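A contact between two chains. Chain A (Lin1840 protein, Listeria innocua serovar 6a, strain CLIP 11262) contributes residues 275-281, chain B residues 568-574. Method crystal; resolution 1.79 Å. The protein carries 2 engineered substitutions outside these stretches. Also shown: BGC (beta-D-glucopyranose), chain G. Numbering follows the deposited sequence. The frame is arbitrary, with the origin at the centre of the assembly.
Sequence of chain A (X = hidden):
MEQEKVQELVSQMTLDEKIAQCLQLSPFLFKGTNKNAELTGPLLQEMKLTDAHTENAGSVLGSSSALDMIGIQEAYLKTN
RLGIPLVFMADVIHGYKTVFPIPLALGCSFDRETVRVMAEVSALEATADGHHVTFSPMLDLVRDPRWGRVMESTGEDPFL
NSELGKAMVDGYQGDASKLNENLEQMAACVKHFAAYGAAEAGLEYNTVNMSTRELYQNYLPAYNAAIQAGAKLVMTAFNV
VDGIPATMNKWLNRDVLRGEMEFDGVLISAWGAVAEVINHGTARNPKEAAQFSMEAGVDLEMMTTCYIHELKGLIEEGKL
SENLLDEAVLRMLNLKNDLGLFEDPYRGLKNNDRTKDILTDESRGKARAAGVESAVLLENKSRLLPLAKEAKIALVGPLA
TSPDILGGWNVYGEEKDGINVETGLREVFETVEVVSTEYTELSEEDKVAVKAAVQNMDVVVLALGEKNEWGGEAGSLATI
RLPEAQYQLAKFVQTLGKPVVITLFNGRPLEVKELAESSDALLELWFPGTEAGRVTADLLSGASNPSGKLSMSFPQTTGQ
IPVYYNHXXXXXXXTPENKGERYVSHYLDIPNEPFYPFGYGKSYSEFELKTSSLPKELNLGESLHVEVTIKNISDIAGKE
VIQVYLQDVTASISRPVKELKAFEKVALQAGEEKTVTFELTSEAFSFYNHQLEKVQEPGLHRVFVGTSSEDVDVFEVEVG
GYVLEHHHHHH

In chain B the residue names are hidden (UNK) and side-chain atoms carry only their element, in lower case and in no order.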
# COMPACT_ATOMS: atom_id res chain seq x y z
N ALA A 275 -7.76 25.74 3.98
CA ALA A 275 -6.63 26.44 3.35
C ALA A 275 -5.72 25.46 2.62
O ALA A 275 -5.17 25.73 1.54
CB ALA A 275 -5.87 27.25 4.41
N GLU A 276 -5.68 24.26 3.14
CA GLU A 276 -4.70 23.23 2.71
C GLU A 276 -5.13 22.60 1.41
O GLU A 276 -4.33 21.93 0.77
CB GLU A 276 -4.43 22.22 3.81
CG GLU A 276 -3.51 22.85 4.89
CD GLU A 276 -3.43 22.09 6.18
OE1 GLU A 276 -3.86 20.92 6.19
OE2 GLU A 276 -2.82 22.70 7.10
N VAL A 277 -6.38 22.82 0.98
CA VAL A 277 -6.79 22.28 -0.34
C VAL A 277 -5.97 23.00 -1.43
O VAL A 277 -5.75 22.45 -2.56
CB VAL A 277 -8.32 22.28 -0.57
CG1 VAL A 277 -9.08 21.63 0.53
CG2 VAL A 277 -8.90 23.66 -0.80
N ILE A 278 -5.50 24.21 -1.12
CA ILE A 278 -4.53 24.89 -2.00
C ILE A 278 -3.21 24.08 -2.18
O ILE A 278 -2.70 23.93 -3.31
CB ILE A 278 -4.25 26.34 -1.49
CG1 ILE A 278 -5.57 27.13 -1.42
CG2 ILE A 278 -3.30 27.00 -2.47
CD1 ILE A 278 -5.40 28.41 -0.61
N ASN A 279 -2.62 23.65 -1.08
CA ASN A 279 -1.42 22.87 -1.13
C ASN A 279 -1.58 21.57 -1.93
O ASN A 279 -0.65 21.17 -2.62
CB ASN A 279 -0.89 22.55 0.25
CG ASN A 279 -0.42 23.77 1.00
OD1 ASN A 279 0.05 24.75 0.39
ND2 ASN A 279 -0.39 23.66 2.33
N HIS A 280 -2.72 20.90 -1.77
CA HIS A 280 -3.09 19.72 -2.54
C HIS A 280 -3.20 20.02 -4.03
O HIS A 280 -3.22 19.09 -4.86
CB HIS A 280 -4.48 19.21 -2.07
CG HIS A 280 -4.55 18.39 -0.83
ND1 HIS A 280 -4.12 17.08 -0.79
CD2 HIS A 280 -5.16 18.62 0.37
CE1 HIS A 280 -4.44 16.56 0.39
NE2 HIS A 280 -5.08 17.47 1.12
N GLY A 281 -3.37 21.27 -4.42
CA GLY A 281 -3.46 21.62 -5.85
C GLY A 281 -4.81 21.46 -6.48
O GLY A 281 -4.92 21.18 -7.71
N UNK B 568 1.74 12.89 -5.26
CA UNK B 568 0.87 14.03 -4.97
C UNK B 568 1.54 14.90 -3.90
O UNK B 568 2.43 14.47 -3.15
c UNK B 568 -1.35 13.14 -6.92
c UNK B 568 -2.69 12.50 -5.00
c UNK B 568 -1.28 12.61 -5.50
c UNK B 568 -0.52 13.53 -4.50
N UNK B 569 1.10 16.12 -3.80
CA UNK B 569 1.74 17.08 -2.94
C UNK B 569 1.37 16.91 -1.47
O UNK B 569 2.18 17.26 -0.65
c UNK B 569 1.42 18.50 -3.49
n UNK B 569 4.01 23.44 -2.27
c UNK B 569 3.07 22.63 -2.72
c UNK B 569 2.23 19.56 -2.87
n UNK B 569 3.43 21.54 -3.41
n UNK B 569 1.80 22.91 -2.42
c UNK B 569 2.48 20.59 -3.97
N UNK B 570 0.15 16.42 -1.19
CA UNK B 570 -0.58 16.46 0.08
C UNK B 570 -0.97 17.90 0.43
O UNK B 570 -0.55 18.89 -0.21
c UNK B 570 0.99 14.61 0.86
c UNK B 570 0.19 15.82 1.31
o UNK B 570 1.11 16.79 1.87
N UNK B 571 -1.81 18.02 1.48
CA UNK B 571 -2.16 19.30 2.02
C UNK B 571 -1.10 19.92 2.92
O UNK B 571 -1.18 21.12 3.22
N UNK B 572 -0.07 19.15 3.31
CA UNK B 572 1.02 19.67 4.17
C UNK B 572 2.40 19.21 3.69
O UNK B 572 3.12 18.49 4.40
c UNK B 572 -1.98 20.16 9.53
n UNK B 572 -1.82 20.02 8.21
c UNK B 572 0.81 19.28 5.62
c UNK B 572 -0.49 19.82 6.14
n UNK B 572 -1.05 19.75 10.40
n UNK B 572 -3.01 20.82 9.99
c UNK B 572 -0.69 19.35 7.57
N UNK B 573 2.77 19.63 2.46
CA UNK B 573 4.07 19.23 1.94
C UNK B 573 5.20 19.77 2.79
O UNK B 573 5.13 20.89 3.34
c UNK B 573 2.08 20.50 1.52
c UNK B 573 3.21 21.05 0.67
c UNK B 573 4.13 19.88 0.57
N UNK B 574 6.25 18.97 2.83
CA UNK B 574 7.51 19.39 3.44
C UNK B 574 8.16 20.24 2.42
O UNK B 574 8.21 19.85 1.24
c UNK B 574 10.39 17.30 4.91
c UNK B 574 9.54 18.46 4.61
c UNK B 574 8.35 18.13 3.80
o UNK B 574 10.99 16.70 4.03
n UNK B 574 10.46 16.96 6.19
C2 BGC G . -1.04 22.39 14.83
C3 BGC G . -1.70 21.68 13.60
C4 BGC G . -2.37 20.31 13.97
C5 BGC G . -3.28 20.59 15.19
C6 BGC G . -3.95 19.31 15.59
C1 BGC G . -2.09 22.57 15.86
O1 BGC G . -1.57 23.30 16.99
O2 BGC G . -0.49 23.66 14.47
O3 BGC G . -0.71 21.51 12.56
O4 BGC G . -3.06 19.66 12.84
O5 BGC G . -2.57 21.29 16.26
O6 BGC G . -2.94 18.43 16.07
O HOH W 1 3.37 25.18 -0.00
O HOH W 2 1.03 25.62 -1.82
O HOH W 3 -0.77 17.08 -5.86
O HOH W 4 -2.36 15.75 -2.70

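Position 568 carries four side-chain carbons, forked at the second, with no heteroatom. They touch nothing on chain A's stretch. A fork one carbon beyond CB identifies leucine, L568(B).

Position 569 has three carbons, a nitrogen, then a carbon bearing two more nitrogens, a guanidinium whose end reaches the backbone O of N279(A). This is arginine, R569(B). Its CA-to-CB bond points toward chain A, and NH1 donates to the backbone O of N279(A) at 3.0 Å with an angle of 159°. That oxygen lies at the guanidinium edge, near its plane, where the N-H bonds point. Water 2 accepts from R569(B) NH1 (2.9 Å) and donates to N279(A) OD1 (2.6 Å), so the two side chains are also linked through solvent.

At position 570 one carbon carries an oxygen and a carbon. This beta-branched hydroxyl is threonine, T570(B). Its CA-to-CB bond points away from chain A, and the hydroxyl serves its own chain instead: OG1 donates to R569(B) O at 2.8 Å and accepts from the backbone N of position 572 at 3.0 Å.

Position 571 has no side-chain atoms, and its CA lies over the H280(A) ring. It is glycine, G571(B). An ideal CB would lie 2.9 Å from H280(A) NE2, a clash, and a tight 3.4 Å from E276(A) CB. The bare CA instead sits 3.6 Å from the ring centroid and 17° off the normal, a CH-pi contact. N279(A) ND2 donates to G571(B) O at 2.8 Å and 162°.

Position 572 repeats the three-carbon, guanidinium pattern, and its first nitrogen reaches the E276(A) carboxylate: arginine, R572(B). Its NE donates to E276(A) OE1 at 3.0 Å and 170°, forming a salt bridge; the bond from NE to E276(A) OE2, 3.1 Å at 126°, is weak. The outer nitrogens reach the glucose, with R572(B) NH2 donating to BGC O4 at 3.1 Å.

Position 573 has three carbons closing a ring onto the backbone nitrogen, and a ring carbon packs near N279(A) CB. Only proline closes such a ring. P573(B) CD lies 3.8 Å from N279(A) CB.

Position 574 has three carbons, the third carrying one oxygen and one nitrogen, and the side chain is out of reach of chain A's stretch. The amide is that of glutamine, with Q574(B) CB 10.4 Å from N279(A) ND2.

The contact centres on close backbone packing, with the CA atoms of H280(A) and G571(B) 4.7 Å apart. N279(A) anchors it through two direct hydrogen bonds, accepting at its backbone O and donating from its side-chain amide. The salt bridge adds charge pairing, and R572(B) joins E276(A) and the sugar through one guanidinium.

Chain B (568-574) LRTGRPQ
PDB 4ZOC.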